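Local structure of luciferase-like enzymeAMP-CoA-ligase (Zophobas atratus, 4W8O) at residues C36-D41 with G241-F246; R248-E253 with P271-Q276; K254-I259 with Y286-F291. The protein probably activates carboxylic acids with ATP through an acyl-adenylate, as AMP-binding CoA-ligases of the ANL superfamily do, although its mealworm host is nonluminescent. All blocks are in the same frame, centred on the assembly; numbering follows the deposited sequence.

Contact 1 of 3, residues C36-D41 with G241-F246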
loop_
_atom_site.group_PDB
_atom_site.type_symbol
_atom_site.label_atom_id
_atom_site.label_comp_id
_atom_site.label_asym_id
_atom_site.label_seq_id
_atom_site.Cartn_x
_atom_site.Cartn_y
_atom_site.Cartn_z
ATOM N N CYS A 36 17.281 1.705 -3.592
ATOM C CA CYS A 36 15.874 2.019 -3.329
ATOM C C CYS A 36 14.932 0.985 -3.960
ATOM O O CYS A 36 14.073 0.417 -3.284
ATOM C CB CYS A 36 15.545 3.419 -3.855
ATOM S SG CYS A 36 13.810 3.905 -3.724
ATOM N N GLN A 37 15.117 0.756 -5.259
ATOM C CA GLN A 37 14.206 -0.052 -6.060
ATOM C C GLN A 37 14.955 -0.882 -7.108
ATOM O O GLN A 37 15.980 -0.450 -7.672
ATOM C CB GLN A 37 13.161 0.845 -6.744
ATOM C CG GLN A 37 13.732 1.976 -7.589
ATOM C CD GLN A 37 12.671 2.750 -8.367
ATOM O OE1 GLN A 37 11.475 2.536 -8.198
ATOM N NE2 GLN A 37 13.111 3.656 -9.225
ATOM N N ILE A 38 14.419 -2.075 -7.355
ATOM C CA ILE A 38 14.928 -3.003 -8.353
ATOM C C ILE A 38 13.757 -3.497 -9.203
ATOM O O ILE A 38 12.790 -4.040 -8.666
ATOM C CB ILE A 38 15.603 -4.236 -7.705
ATOM C CG1 ILE A 38 16.788 -3.819 -6.824
ATOM C CG2 ILE A 38 16.073 -5.216 -8.781
ATOM C CD1 ILE A 38 17.519 -4.992 -6.186
ATOM N N ASP A 39 13.861 -3.300 -10.518
ATOM C CA ASP A 39 12.998 -3.962 -11.486
ATOM C C ASP A 39 13.460 -5.411 -11.701
ATOM O O ASP A 39 14.425 -5.670 -12.422
ATOM C CB ASP A 39 13.024 -3.204 -12.814
ATOM C CG ASP A 39 11.975 -3.698 -13.792
ATOM O OD1 ASP A 39 11.693 -4.914 -13.831
ATOM O OD2 ASP A 39 11.440 -2.862 -14.543
ATOM N N GLY A 40 12.752 -6.350 -11.084
ATOM C CA GLY A 40 13.070 -7.772 -11.208
ATOM C C GLY A 40 13.012 -8.336 -12.622
ATOM O O GLY A 40 13.691 -9.315 -12.923
ATOM N N ASP A 41 12.202 -7.739 -13.488
ATOM C CA ASP A 41 12.079 -8.209 -14.864
ATOM C C ASP A 41 13.270 -7.797 -15.720
ATOM O O ASP A 41 13.803 -8.605 -16.476
ATOM C CB ASP A 41 10.793 -7.681 -15.501
ATOM C CG ASP A 41 9.549 -8.295 -14.899
ATOM O OD1 ASP A 41 9.545 -9.509 -14.635
ATOM O OD2 ASP A 41 8.560 -7.564 -14.712
ATOM N N GLY A 241 15.329 2.407 4.792
ATOM C CA GLY A 241 16.292 2.278 3.714
ATOM C C GLY A 241 16.398 0.881 3.143
ATOM O O GLY A 241 17.453 0.490 2.659
ATOM N N SER A 242 15.303 0.134 3.193
ATOM C CA SER A 242 15.243 -1.181 2.580
ATOM C C SER A 242 15.053 -1.065 1.072
ATOM O O SER A 242 14.903 0.033 0.534
ATOM C CB SER A 242 14.093 -1.973 3.179
ATOM O OG SER A 242 14.259 -2.120 4.577
ATOM N N THR A 243 15.062 -2.208 0.395
ATOM C CA THR A 243 14.949 -2.261 -1.055
ATOM C C THR A 243 13.596 -2.837 -1.451
ATOM O O THR A 243 13.189 -3.876 -0.934
ATOM C CB THR A 243 16.073 -3.132 -1.649
ATOM O OG1 THR A 243 17.334 -2.551 -1.314
ATOM C CG2 THR A 243 15.954 -3.233 -3.165
ATOM N N ARG A 244 12.904 -2.151 -2.361
ATOM C CA ARG A 244 11.660 -2.652 -2.937
ATOM C C ARG A 244 11.947 -3.312 -4.284
ATOM O O ARG A 244 12.553 -2.692 -5.169
ATOM C CB ARG A 244 10.658 -1.513 -3.121
ATOM C CG ARG A 244 9.252 -1.965 -3.522
ATOM C CD ARG A 244 8.244 -0.824 -3.440
ATOM N NE ARG A 244 8.617 0.292 -4.312
ATOM C CZ ARG A 244 8.394 0.359 -5.623
ATOM N NH1 ARG A 244 7.768 -0.622 -6.264
ATOM N NH2 ARG A 244 8.788 1.427 -6.304
ATOM N N VAL A 245 11.517 -4.563 -4.431
ATOM C CA VAL A 245 11.629 -5.279 -5.703
ATOM C C VAL A 245 10.238 -5.510 -6.304
ATOM O O VAL A 245 9.294 -5.846 -5.598
ATOM C CB VAL A 245 12.372 -6.619 -5.527
ATOM C CG1 VAL A 245 12.736 -7.218 -6.883
ATOM C CG2 VAL A 245 13.625 -6.421 -4.673
ATOM N N PHE A 246 10.111 -5.298 -7.606
ATOM C CA PHE A 246 8.845 -5.538 -8.283
ATOM C C PHE A 246 9.036 -6.365 -9.550
ATOM O O PHE A 246 10.124 -6.423 -10.121
ATOM C CB PHE A 246 8.124 -4.213 -8.597
ATOM C CG PHE A 246 8.917 -3.275 -9.464
ATOM C CD1 PHE A 246 8.853 -3.369 -10.845
ATOM C CD2 PHE A 246 9.731 -2.304 -8.897
ATOM C CE1 PHE A 246 9.589 -2.513 -11.647
ATOM C CE2 PHE A 246 10.468 -1.444 -9.691
ATOM C CZ PHE A 246 10.401 -1.554 -11.070
HETATM O O HOH W 1 10.380 3.647 -5.809
#
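Gly-241 ends helix 228-239 as the C-prime residue of a Schellman motif, and its positive phi suits a residue without a side chain. Ser-242 turns the chain into the strand, with OG bonded to Asp-240 and its carbonyl to Tyr-48. Thr-243 sets its CG2 against CG1 of Ile-38 at 3.8 Å, while OG1 goes to the carbonyl of Ile-35. From here the strands run parallel. Arg-244 N gives a nearly straight bond (175°) to Cys-36 O at 3.0 Å, from above the carbonyl plane, and Arg-244 O accepts from Ile-38 N at 2.9 Å. The side chains of Arg-244 and Gln-37 lie side by side on one sheet face, their flat ends turned 63° apart. A water joins them, donating to Gln-37 OE1 at 2.9 Å and accepting from Arg-244 NH2 at 2.8 Å. NH1 of the arginine goes to His-221 and NE2 of Gln-37 to Leu-81 O and Glu-46 OE1. Val-245 turns to the opposite face, beside Ile-38. Phe-246 N binds Ile-38 O at 3.1 Å, and chi1 of 59°, the crowded position, swings its ring across the partner strand, so that Asp-39 CA makes a CH-pi contact 3.9 Å from the ring centroid. Phe-246 O takes Gly-40 N at 2.8 Å, where a beta carbon would clash with that oxygen. Beyond it, Asp-39 OD1 closes an Asx turn on Asp-41 N. Arg-244 and Gln-37 are thus close but, with a poor angle, not directly bonded; one water relays between them, and the guanidinium would probably favour a neutral His-221.

Contact 2 of 3, residues R248-E253 with P271-Q276; sequences RSMEGE and PIYTYQ
Pro-271 O is gripped twice by one residue: Thr-274 N reaches it at 2.9 Å, and Thr-274 OG1 comes in within the carbonyl plane at a short 2.5 Å. A threonine suits this place because its hydroxyl can bend back onto the preceding turn while the backbone amide bonds to the same oxygen. The hydroxyl is also bonded to Gln-305, which ties the turn to helix 303-312. With the turn fixed in this way, Tyr-273 and Gln-276 are presented to residues 248-253.

Met-250 has the largest share of the contact, with Gln-276 close behind. Its CG stands anti to the backbone N (chi1 -164°), and a bend at chi2 (-74°) brings the thioether round to the other segment, where Met-250 CE lies 3.4 Å from Tyr-273 O. That same oxygen accepts the backbone bond from Gln-276 N at 3.1 Å, so the methyl packs against a carbonyl already in use. Nearer the backbone, Met-250 CG is 4.0 Å from Tyr-273 CB, the two side chains sliding past each other in opposite directions. Gln-276 and the methionine reach toward each other, and Gln-276 CB also lies 4.0 Å from Met-250 SD. An unbranched, flexible methionine can bend at chi2 to lie along both residues. The backbones come closest at Gly-252, whose CA makes a CA-H...O contact of 3.4 Å with Gln-276 O; any beta carbon there would collide with that oxygen.

Glu-251, at the N-cap position, starts helix 252-262, which follows strand 243-246; the other segment follows strand 266-268 and runs into helix 274-278. The contact thus joins loops near the carboxyl ends of two parallel strands, with Met-250 also touching Phe-222 and Thr-274 packing on Leu-309 of helix 303-312.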
loop_
_atom_site.group_PDB
_atom_site.type_symbol
_atom_site.label_atom_id
_atom_site.label_comp_id
_atom_site.label_asym_id
_atom_site.label_seq_id
_atom_site.Cartn_x
_atom_site.Cartn_y
_atom_site.Cartn_z
ATOM N N ARG A 248 6.297 -7.640 -13.038
ATOM C CA ARG A 248 5.011 -7.382 -13.656
ATOM C C ARG A 248 4.010 -8.493 -13.373
ATOM O O ARG A 248 2.856 -8.226 -13.064
ATOM C CB ARG A 248 5.164 -7.213 -15.167
ATOM C CG ARG A 248 4.132 -6.269 -15.742
ATOM C CD ARG A 248 4.585 -4.824 -15.587
ATOM N NE ARG A 248 5.511 -4.432 -16.654
ATOM C CZ ARG A 248 5.146 -4.165 -17.907
ATOM N NH1 ARG A 248 6.063 -3.823 -18.804
ATOM N NH2 ARG A 248 3.868 -4.244 -18.272
ATOM N N SER A 249 4.467 -9.733 -13.478
ATOM C CA SER A 249 3.600 -10.894 -13.351
ATOM C C SER A 249 4.215 -11.918 -12.436
ATOM O O SER A 249 5.420 -12.136 -12.446
ATOM C CB SER A 249 3.377 -11.545 -14.714
ATOM O OG SER A 249 2.703 -10.663 -15.577
ATOM N N MET A 250 3.367 -12.568 -11.664
ATOM C CA MET A 250 3.800 -13.602 -10.766
ATOM C C MET A 250 3.890 -14.909 -11.546
ATOM O O MET A 250 2.918 -15.339 -12.157
ATOM C CB MET A 250 2.802 -13.714 -9.623
ATOM C CG MET A 250 3.319 -14.473 -8.425
ATOM S SD MET A 250 3.384 -16.242 -8.727
ATOM C CE MET A 250 4.158 -16.760 -7.206
ATOM N N GLU A 251 5.079 -15.503 -11.548
ATOM C CA GLU A 251 5.293 -16.869 -12.015
ATOM C C GLU A 251 6.138 -17.585 -10.980
ATOM O O GLU A 251 7.073 -17.002 -10.438
ATOM C CB GLU A 251 6.008 -16.901 -13.361
ATOM C CG GLU A 251 5.085 -16.808 -14.564
ATOM C CD GLU A 251 4.977 -15.402 -15.121
ATOM O OE1 GLU A 251 6.026 -14.840 -15.514
ATOM O OE2 GLU A 251 3.845 -14.866 -15.188
ATOM N N GLY A 252 5.809 -18.845 -10.717
ATOM C CA GLY A 252 6.472 -19.625 -9.679
ATOM C C GLY A 252 7.979 -19.678 -9.828
ATOM O O GLY A 252 8.720 -19.297 -8.924
ATOM N N GLU A 253 8.419 -20.146 -10.984
ATOM C CA GLU A 253 9.830 -20.338 -11.279
ATOM C C GLU A 253 10.615 -19.030 -11.191
ATOM O O GLU A 253 11.652 -18.955 -10.527
ATOM C CB GLU A 253 9.976 -20.911 -12.684
ATOM C CG GLU A 253 11.323 -21.546 -12.949
ATOM C CD GLU A 253 11.369 -23.008 -12.559
ATOM O OE1 GLU A 253 12.447 -23.468 -12.130
ATOM O OE2 GLU A 253 10.336 -23.704 -12.692
ATOM N N PRO A 271 -2.925 -15.116 -1.465
ATOM C CA PRO A 271 -2.812 -16.565 -1.276
ATOM C C PRO A 271 -2.858 -17.385 -2.559
ATOM O O PRO A 271 -2.085 -18.327 -2.712
ATOM C CB PRO A 271 -4.029 -16.901 -0.407
ATOM C CG PRO A 271 -4.289 -15.656 0.360
ATOM C CD PRO A 271 -3.944 -14.532 -0.573
ATOM N N ILE A 272 -3.759 -17.028 -3.469
ATOM C CA ILE A 272 -4.006 -17.859 -4.645
ATOM C C ILE A 272 -2.778 -18.024 -5.552
ATOM O O ILE A 272 -2.585 -19.091 -6.127
ATOM C CB ILE A 272 -5.221 -17.360 -5.450
ATOM C CG1 ILE A 272 -5.652 -18.442 -6.449
ATOM C CG2 ILE A 272 -4.918 -16.026 -6.131
ATOM C CD1 ILE A 272 -7.021 -18.210 -7.043
ATOM N N TYR A 273 -1.933 -16.998 -5.642
ATOM C CA TYR A 273 -0.692 -17.091 -6.414
ATOM C C TYR A 273 0.393 -17.953 -5.744
ATOM O O TYR A 273 1.330 -18.381 -6.421
ATOM C CB TYR A 273 -0.123 -15.699 -6.715
ATOM C CG TYR A 273 -1.020 -14.853 -7.594
ATOM C CD1 TYR A 273 -1.091 -15.068 -8.965
ATOM C CD2 TYR A 273 -1.797 -13.830 -7.047
ATOM C CE1 TYR A 273 -1.910 -14.295 -9.770
ATOM C CE2 TYR A 273 -2.621 -13.053 -7.841
ATOM C CZ TYR A 273 -2.671 -13.292 -9.199
ATOM O OH TYR A 273 -3.487 -12.521 -9.976
ATOM N N THR A 274 0.276 -18.222 -4.444
ATOM C CA THR A 274 1.279 -19.060 -3.761
ATOM C C THR A 274 1.283 -20.497 -4.261
ATOM O O THR A 274 2.278 -21.192 -4.116
ATOM C CB THR A 274 1.103 -19.114 -2.233
ATOM O OG1 THR A 274 -0.158 -19.706 -1.906
ATOM C CG2 THR A 274 1.212 -17.733 -1.627
ATOM N N TYR A 275 0.164 -20.930 -4.839
ATOM C CA TYR A 275 0.064 -22.257 -5.438
ATOM C C TYR A 275 1.012 -22.422 -6.622
ATOM O O TYR A 275 1.417 -23.544 -6.925
ATOM C CB TYR A 275 -1.386 -22.576 -5.831
ATOM C CG TYR A 275 -2.258 -22.874 -4.627
ATOM C CD1 TYR A 275 -2.925 -21.860 -3.953
ATOM C CD2 TYR A 275 -2.389 -24.174 -4.148
ATOM C CE1 TYR A 275 -3.702 -22.132 -2.840
ATOM C CE2 TYR A 275 -3.161 -24.452 -3.035
ATOM C CZ TYR A 275 -3.816 -23.430 -2.387
ATOM O OH TYR A 275 -4.587 -23.717 -1.283
ATOM N N GLN A 276 1.381 -21.320 -7.272
ATOM C CA GLN A 276 2.416 -21.358 -8.305
ATOM C C GLN A 276 3.811 -21.619 -7.726
ATOM O O GLN A 276 4.660 -22.201 -8.403
ATOM C CB GLN A 276 2.421 -20.071 -9.122
ATOM C CG GLN A 276 1.172 -19.887 -9.963
ATOM C CD GLN A 276 1.314 -18.780 -10.996
ATOM O OE1 GLN A 276 2.363 -18.627 -11.620
ATOM N NE2 GLN A 276 0.249 -18.008 -11.188
#

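Contact 3 of 3, residues K254-I259 with Y286-F291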
loop_
_atom_site.group_PDB
_atom_site.type_symbol
_atom_site.label_atom_id
_atom_site.label_comp_id
_atom_site.label_asym_id
_atom_site.label_seq_id
_atom_site.Cartn_x
_atom_site.Cartn_y
_atom_site.Cartn_z
ATOM N N LYS A 254 10.111 -18.003 -11.871
ATOM C CA LYS A 254 10.800 -16.715 -11.918
ATOM C C LYS A 254 10.867 -16.075 -10.533
ATOM O O LYS A 254 11.840 -15.407 -10.216
ATOM C CB LYS A 254 10.143 -15.770 -12.931
ATOM C CG LYS A 254 10.071 -16.358 -14.335
ATOM C CD LYS A 254 10.436 -15.364 -15.430
ATOM C CE LYS A 254 10.780 -16.087 -16.728
ATOM N NZ LYS A 254 11.466 -15.199 -17.710
ATOM N N THR A 255 9.847 -16.297 -9.711
ATOM C CA THR A 255 9.842 -15.763 -8.357
ATOM C C THR A 255 10.950 -16.417 -7.524
ATOM O O THR A 255 11.669 -15.731 -6.807
ATOM C CB THR A 255 8.478 -15.955 -7.665
ATOM O OG1 THR A 255 7.458 -15.271 -8.398
ATOM C CG2 THR A 255 8.510 -15.413 -6.246
ATOM N N LEU A 256 11.100 -17.736 -7.633
ATOM C CA LEU A 256 12.178 -18.426 -6.920
ATOM C C LEU A 256 13.549 -17.969 -7.414
ATOM O O LEU A 256 14.465 -17.774 -6.617
ATOM C CB LEU A 256 12.037 -19.945 -7.027
ATOM C CG LEU A 256 10.775 -20.561 -6.406
ATOM C CD1 LEU A 256 10.886 -22.079 -6.394
ATOM C CD2 LEU A 256 10.522 -20.042 -4.998
ATOM N N GLN A 257 13.680 -17.779 -8.724
ATOM C CA GLN A 257 14.913 -17.229 -9.299
ATOM C C GLN A 257 15.242 -15.845 -8.730
ATOM O O GLN A 257 16.404 -15.560 -8.413
ATOM C CB GLN A 257 14.812 -17.143 -10.822
ATOM C CG GLN A 257 14.873 -18.491 -11.521
ATOM C CD GLN A 257 14.325 -18.452 -12.939
ATOM O OE1 GLN A 257 14.155 -17.387 -13.534
ATOM N NE2 GLN A 257 14.050 -19.623 -13.487
ATOM N N MET A 258 14.231 -14.987 -8.609
ATOM C CA MET A 258 14.442 -13.638 -8.069
ATOM C C MET A 258 14.866 -13.679 -6.602
ATOM O O MET A 258 15.738 -12.917 -6.195
ATOM C CB MET A 258 13.197 -12.757 -8.246
ATOM C CG MET A 258 12.982 -12.256 -9.665
ATOM S SD MET A 258 11.520 -11.199 -9.836
ATOM C CE MET A 258 11.211 -11.359 -11.600
ATOM N N ILE A 259 14.262 -14.570 -5.819
ATOM C CA ILE A 259 14.661 -14.760 -4.413
ATOM C C ILE A 259 16.138 -15.131 -4.317
ATOM O O ILE A 259 16.869 -14.603 -3.471
ATOM C CB ILE A 259 13.809 -15.831 -3.699
ATOM C CG1 ILE A 259 12.384 -15.309 -3.496
ATOM C CG2 ILE A 259 14.419 -16.200 -2.350
ATOM C CD1 ILE A 259 11.381 -16.379 -3.134
ATOM N N TYR A 286 17.109 -24.217 -6.189
ATOM C CA TYR A 286 17.239 -22.789 -5.891
ATOM C C TYR A 286 17.754 -22.570 -4.477
ATOM O O TYR A 286 17.331 -23.243 -3.544
ATOM C CB TYR A 286 15.896 -22.079 -6.068
ATOM C CG TYR A 286 15.462 -22.047 -7.502
ATOM C CD1 TYR A 286 16.115 -21.231 -8.414
ATOM C CD2 TYR A 286 14.429 -22.853 -7.960
ATOM C CE1 TYR A 286 15.747 -21.205 -9.741
ATOM C CE2 TYR A 286 14.050 -22.836 -9.291
ATOM C CZ TYR A 286 14.716 -22.008 -10.176
ATOM O OH TYR A 286 14.354 -21.967 -11.500
ATOM N N ASP A 287 18.684 -21.633 -4.337
ATOM C CA ASP A 287 19.159 -21.197 -3.034
ATOM C C ASP A 287 18.181 -20.159 -2.503
ATOM O O ASP A 287 18.184 -19.007 -2.936
ATOM C CB ASP A 287 20.570 -20.615 -3.151
ATOM C CG ASP A 287 21.108 -20.085 -1.831
ATOM O OD1 ASP A 287 20.462 -20.246 -0.778
ATOM O OD2 ASP A 287 22.202 -19.492 -1.852
ATOM N N LEU A 288 17.342 -20.585 -1.566
ATOM C CA LEU A 288 16.314 -19.736 -0.986
ATOM C C LEU A 288 16.635 -19.353 0.453
ATOM O O LEU A 288 15.751 -18.904 1.178
ATOM C CB LEU A 288 14.972 -20.471 -1.016
ATOM C CG LEU A 288 14.550 -21.052 -2.367
ATOM C CD1 LEU A 288 13.253 -21.828 -2.203
ATOM C CD2 LEU A 288 14.417 -19.957 -3.420
ATOM N N SER A 289 17.892 -19.507 0.867
ATOM C CA SER A 289 18.258 -19.347 2.283
ATOM C C SER A 289 18.153 -17.907 2.801
ATOM O O SER A 289 18.103 -17.703 4.008
ATOM C CB SER A 289 19.667 -19.900 2.558
ATOM O OG SER A 289 20.644 -19.218 1.796
ATOM N N SER A 290 18.115 -16.923 1.901
ATOM C CA SER A 290 17.948 -15.520 2.288
ATOM C C SER A 290 16.518 -15.181 2.720
ATOM O O SER A 290 16.290 -14.163 3.372
ATOM C CB SER A 290 18.336 -14.606 1.121
ATOM O OG SER A 290 17.380 -14.684 0.065
ATOM N N PHE A 291 15.558 -16.016 2.334
ATOM C CA PHE A 291 14.141 -15.681 2.484
ATOM C C PHE A 291 13.665 -15.876 3.918
ATOM O O PHE A 291 13.865 -16.939 4.494
ATOM C CB PHE A 291 13.309 -16.535 1.531
ATOM C CG PHE A 291 11.902 -16.047 1.352
ATOM C CD1 PHE A 291 11.642 -14.900 0.607
ATOM C CD2 PHE A 291 10.836 -16.737 1.909
ATOM C CE1 PHE A 291 10.347 -14.452 0.428
ATOM C CE2 PHE A 291 9.538 -16.292 1.736
ATOM C CZ PHE A 291 9.293 -15.143 0.997
#
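One face of the Tyr-286 ring lies against helix 252-262: Leu-256 CB sits over it, 3.9 Å above the plane and offset toward the rim, in a CH-pi contact, and Gln-257 N is over the same face. The Phe-291 ring is approached obliquely by Ile-259, CD1 to CD1 at 4.0 Å, and also meets the ring of Phe-313. At the phenol end, Gln-257 NE2 donates to Tyr-286 OH at 3.1 Å along a nearly straight path (166°), with the hydroxyl almost in the amide plane. The extended glutamine chain lays CG alongside the ring at 3.4 Å from CE1. Glu-253 is the stronger partner of this hydroxyl, so tyrosine serves both as a flat apolar lid and as a polar tip. An alanine here removes the ring and hydroxyl, and would probably loosen the packing of this loop on Leu-256 and leave Gln-257 and Glu-253 less well held.

The loop leading into strand 293-297 is folded compactly by an Asx turn, Asp-287 OD1 accepting from Ser-289 N, and the same oxygen also takes Ser-289 OG; a type I beta turn follows from Leu-288 to Phe-291. Leu-288 inserts CD2 between Leu-256 and Ile-259, one helical turn apart, at 3.9 Å from Ile-259 CG2; branched aliphatic chains suit this apolar packing. Ser-290 OG, beside Ile-259, bonds to Leu-264 O.

How the contacts relate
Contact 1 closes before the others open, and strand 243-246 is followed, after a short loop, by helix 252-262, which contacts 2 and 3 share. Contact 2 lies at the start of that helix and contact 3 further along, their centres about 13 Å apart and their segments alternating. The centre of contact 1 is about 18 Å from that of contact 2 and about 15 Å from that of contact 3. Direct touches join them: Asp-41 to Arg-248, Gly-40 to Met-258, and Glu-253 to Tyr-286. The helix crosses from strand 243-246 to strand 266-268 as a beta-alpha-beta unit of the mixed sheet, so the contacts tie an early strand, the crossover helix and later loops together within the AMP-binding fold.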